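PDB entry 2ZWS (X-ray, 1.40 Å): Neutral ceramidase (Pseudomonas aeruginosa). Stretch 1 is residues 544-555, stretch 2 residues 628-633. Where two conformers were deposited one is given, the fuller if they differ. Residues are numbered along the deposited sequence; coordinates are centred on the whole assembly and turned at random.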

# COMPACT_ATOMS: atom_id res chain seq x y z
N PHE A 544 -15.34 1.46 -26.31
CA PHE A 544 -15.91 0.16 -26.73
C PHE A 544 -17.13 -0.20 -25.90
O PHE A 544 -17.21 0.16 -24.73
CB PHE A 544 -14.91 -0.96 -26.44
CG PHE A 544 -13.61 -0.86 -27.18
CD1 PHE A 544 -13.38 -1.59 -28.35
CD2 PHE A 544 -12.60 -0.03 -26.70
CE1 PHE A 544 -12.17 -1.50 -29.00
CE2 PHE A 544 -11.39 0.08 -27.36
CZ PHE A 544 -11.17 -0.68 -28.52
N VAL A 545 -18.07 -0.94 -26.50
CA VAL A 545 -19.16 -1.60 -25.75
C VAL A 545 -18.49 -2.66 -24.88
O VAL A 545 -17.69 -3.45 -25.39
CB VAL A 545 -20.15 -2.28 -26.74
CG1 VAL A 545 -21.21 -3.06 -26.00
CG2 VAL A 545 -20.79 -1.25 -27.66
N THR A 546 -18.79 -2.69 -23.59
CA THR A 546 -18.09 -3.61 -22.69
C THR A 546 -19.02 -4.34 -21.73
O THR A 546 -20.25 -4.24 -21.83
CB THR A 546 -17.00 -2.88 -21.89
OG1 THR A 546 -16.35 -1.93 -22.72
CG2 THR A 546 -15.98 -3.86 -21.38
N GLY A 547 -18.42 -5.10 -20.81
CA GLY A 547 -19.12 -5.68 -19.66
C GLY A 547 -18.41 -5.26 -18.37
O GLY A 547 -17.29 -4.72 -18.38
N HIS A 548 -19.06 -5.52 -17.25
CA HIS A 548 -18.60 -5.07 -15.94
C HIS A 548 -17.24 -5.65 -15.52
O HIS A 548 -17.07 -6.86 -15.50
CB HIS A 548 -19.64 -5.47 -14.91
CG HIS A 548 -19.66 -4.59 -13.71
ND1 HIS A 548 -18.56 -4.38 -12.91
CD2 HIS A 548 -20.65 -3.82 -13.19
CE1 HIS A 548 -18.88 -3.55 -11.93
NE2 HIS A 548 -20.14 -3.19 -12.08
N PRO A 549 -16.26 -4.79 -15.15
CA PRO A 549 -14.95 -5.33 -14.72
C PRO A 549 -15.01 -6.16 -13.43
O PRO A 549 -14.05 -6.89 -13.15
CB PRO A 549 -14.09 -4.05 -14.53
CG PRO A 549 -15.01 -2.97 -14.39
CD PRO A 549 -16.27 -3.32 -15.15
N LYS A 550 -16.11 -6.07 -12.64
CA LYS A 550 -16.25 -6.99 -11.48
C LYS A 550 -16.31 -8.45 -11.92
O LYS A 550 -16.04 -9.35 -11.11
CB LYS A 550 -17.50 -6.71 -10.63
CG LYS A 550 -17.35 -5.63 -9.60
CD LYS A 550 -18.68 -5.37 -8.85
CE LYS A 550 -18.43 -4.38 -7.74
NZ LYS A 550 -19.66 -4.09 -6.97
N ASN A 551 -16.65 -8.68 -13.18
CA ASN A 551 -16.75 -10.07 -13.68
C ASN A 551 -15.40 -10.80 -13.70
O ASN A 551 -15.36 -12.01 -13.51
CB ASN A 551 -17.33 -10.11 -15.09
CG ASN A 551 -18.79 -9.73 -15.14
OD1 ASN A 551 -19.59 -10.06 -14.24
ND2 ASN A 551 -19.16 -9.02 -16.19
N ASP A 552 -14.31 -10.07 -13.93
CA ASP A 552 -12.97 -10.65 -13.99
C ASP A 552 -11.96 -9.52 -13.78
O ASP A 552 -11.98 -8.53 -14.51
CB ASP A 552 -12.74 -11.36 -15.33
CG ASP A 552 -11.52 -12.27 -15.33
OD1 ASP A 552 -10.42 -11.84 -14.91
OD2 ASP A 552 -11.67 -13.45 -15.73
N LEU A 553 -11.08 -9.66 -12.80
CA LEU A 553 -10.07 -8.61 -12.49
C LEU A 553 -8.98 -8.51 -13.53
O LEU A 553 -8.18 -7.56 -13.52
CB LEU A 553 -9.41 -8.91 -11.16
CG LEU A 553 -10.37 -9.16 -10.01
CD1 LEU A 553 -9.61 -9.37 -8.71
CD2 LEU A 553 -11.28 -8.01 -9.86
N ARG A 554 -8.93 -9.52 -14.39
CA ARG A 554 -7.90 -9.61 -15.42
C ARG A 554 -6.48 -9.55 -14.81
O ARG A 554 -5.59 -8.86 -15.29
CB ARG A 554 -8.13 -8.57 -16.52
CG ARG A 554 -9.51 -8.78 -17.18
CD ARG A 554 -9.61 -8.22 -18.58
NE ARG A 554 -8.78 -8.94 -19.55
CZ ARG A 554 -9.11 -10.10 -20.12
NH1 ARG A 554 -8.26 -10.65 -20.98
NH2 ARG A 554 -10.25 -10.71 -19.81
N THR A 555 -6.34 -10.30 -13.72
CA THR A 555 -5.12 -10.39 -12.94
C THR A 555 -3.98 -10.89 -13.86
O THR A 555 -4.14 -11.92 -14.58
CB THR A 555 -5.38 -11.34 -11.77
OG1 THR A 555 -6.46 -10.84 -10.95
CG2 THR A 555 -4.12 -11.58 -10.93
N LYS A 628 -23.28 -17.25 -16.63
CA LYS A 628 -21.96 -17.51 -17.21
C LYS A 628 -21.24 -16.20 -17.51
O LYS A 628 -21.84 -15.25 -18.00
CB LYS A 628 -22.07 -18.33 -18.50
CG LYS A 628 -20.79 -18.45 -19.35
CD LYS A 628 -19.64 -19.17 -18.68
CE LYS A 628 -18.46 -19.29 -19.62
NZ LYS A 628 -17.15 -19.21 -18.90
N ILE A 629 -19.93 -16.18 -17.23
CA ILE A 629 -19.09 -15.03 -17.53
C ILE A 629 -18.21 -15.42 -18.72
O ILE A 629 -17.57 -16.47 -18.70
CB ILE A 629 -18.26 -14.60 -16.29
CG1 ILE A 629 -19.20 -14.06 -15.18
CG2 ILE A 629 -17.17 -13.56 -16.72
CD1 ILE A 629 -18.63 -14.17 -13.79
N SER A 630 -18.24 -14.59 -19.77
CA SER A 630 -17.51 -14.84 -21.02
C SER A 630 -16.50 -13.74 -21.32
O SER A 630 -16.66 -12.61 -20.86
CB SER A 630 -18.47 -14.92 -22.22
OG SER A 630 -19.50 -15.88 -22.04
N GLU A 631 -15.50 -14.08 -22.12
CA GLU A 631 -14.53 -13.13 -22.62
C GLU A 631 -15.11 -12.32 -23.77
O GLU A 631 -15.72 -12.89 -24.67
CB GLU A 631 -13.29 -13.87 -23.14
CG GLU A 631 -12.24 -12.99 -23.81
CD GLU A 631 -11.62 -11.98 -22.85
OE1 GLU A 631 -11.46 -12.32 -21.65
OE2 GLU A 631 -11.27 -10.85 -23.30
N ILE A 632 -14.89 -11.00 -23.75
CA ILE A 632 -15.29 -10.13 -24.85
C ILE A 632 -14.13 -9.23 -25.24
O ILE A 632 -13.18 -9.04 -24.45
CB ILE A 632 -16.58 -9.32 -24.52
CG1 ILE A 632 -16.38 -8.36 -23.34
CG2 ILE A 632 -17.75 -10.27 -24.23
CD1 ILE A 632 -16.09 -6.92 -23.74
N GLY A 633 -14.17 -8.67 -26.44
CA GLY A 633 -13.07 -7.82 -26.88
C GLY A 633 -13.29 -7.18 -28.21
O GLY A 633 -14.21 -7.56 -28.94

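The contact between these two stretches joins one salt bridge to two patches of van der Waals packing. One hydrogen bond crosses between the stretches, as part of that bridge; the other hydrogen bonds described here are made within a stretch or elsewhere in the structure, and Gly547 N has none.

The polar interaction is a salt bridge between Arg554 and Glu631. Arg554 NH2 donates to Glu631 OE1 at 2.7 Å, with an N-H...acceptor angle of 143°, so the bond is short but somewhat bent. The carboxylate oxygen lies at the edge of the guanidinium, near its plane, where the N-H groups point and where an acceptor must sit to receive one. Glutamate suits this place because of its reach: its CA-to-CB bond points sideways, yet the flexible chain, with chi1 t and chi2 p, brings the carboxylate to the arginine. Arginine suits it because it has several donors to distribute. NE and NH2 also find acceptors elsewhere in the structure, so NH2 serves this bridge and another partner. The other carboxylate oxygen, Glu631 OE2, lies 2.9 Å from Ile632 O, but both atoms are acceptors and the proximity is no hydrogen bond.

The backbone that carries Arg554 is itself anchored: Arg554 N donates to Asp552 OD1 at 2.8 Å. Preceding it is a short turn in which Asn551 N donates to His548 O at 3.0 Å and Asp552 N to Pro549 O at 3.3 Å. His548 ND1 accepts from Lys550 N at 3.0 Å, which fixes ND1 as an acceptor, while NE2 is satisfied elsewhere.

From this turn the CA-to-CB bond of Asn551 points toward the strand, and Asn551 CB meets Ile629 CG2 at 3.8 Å. This is the closest approach, but the amide end lies against the isoleucine as well, with Asn551 OD1 4.1 Å from Ile629 CG1. Asn551 ND2 is hydrogen-bonded elsewhere in the structure. Although Asn551 ND2 also lies 3.1 Å from His548 O, the angle is too poor for a hydrogen bond.

Ile632 makes the other packing contact. Ile632 CD1 approaches Thr546 CG2 at 3.9 Å, Val545 O at 4.2 Å and Gly547 N at 4.2 Å, so one methyl touches three consecutive residues. Threonine can serve two roles here, since its methyl packs against isoleucine while Thr546 OG1 donates to Phe544 O at 3.0 Å. Gly547 brings its bare backbone to the isoleucine, but at a cost: its N is buried by the contact and has no hydrogen-bonding partner anywhere in the model, and a methyl group cannot supply one.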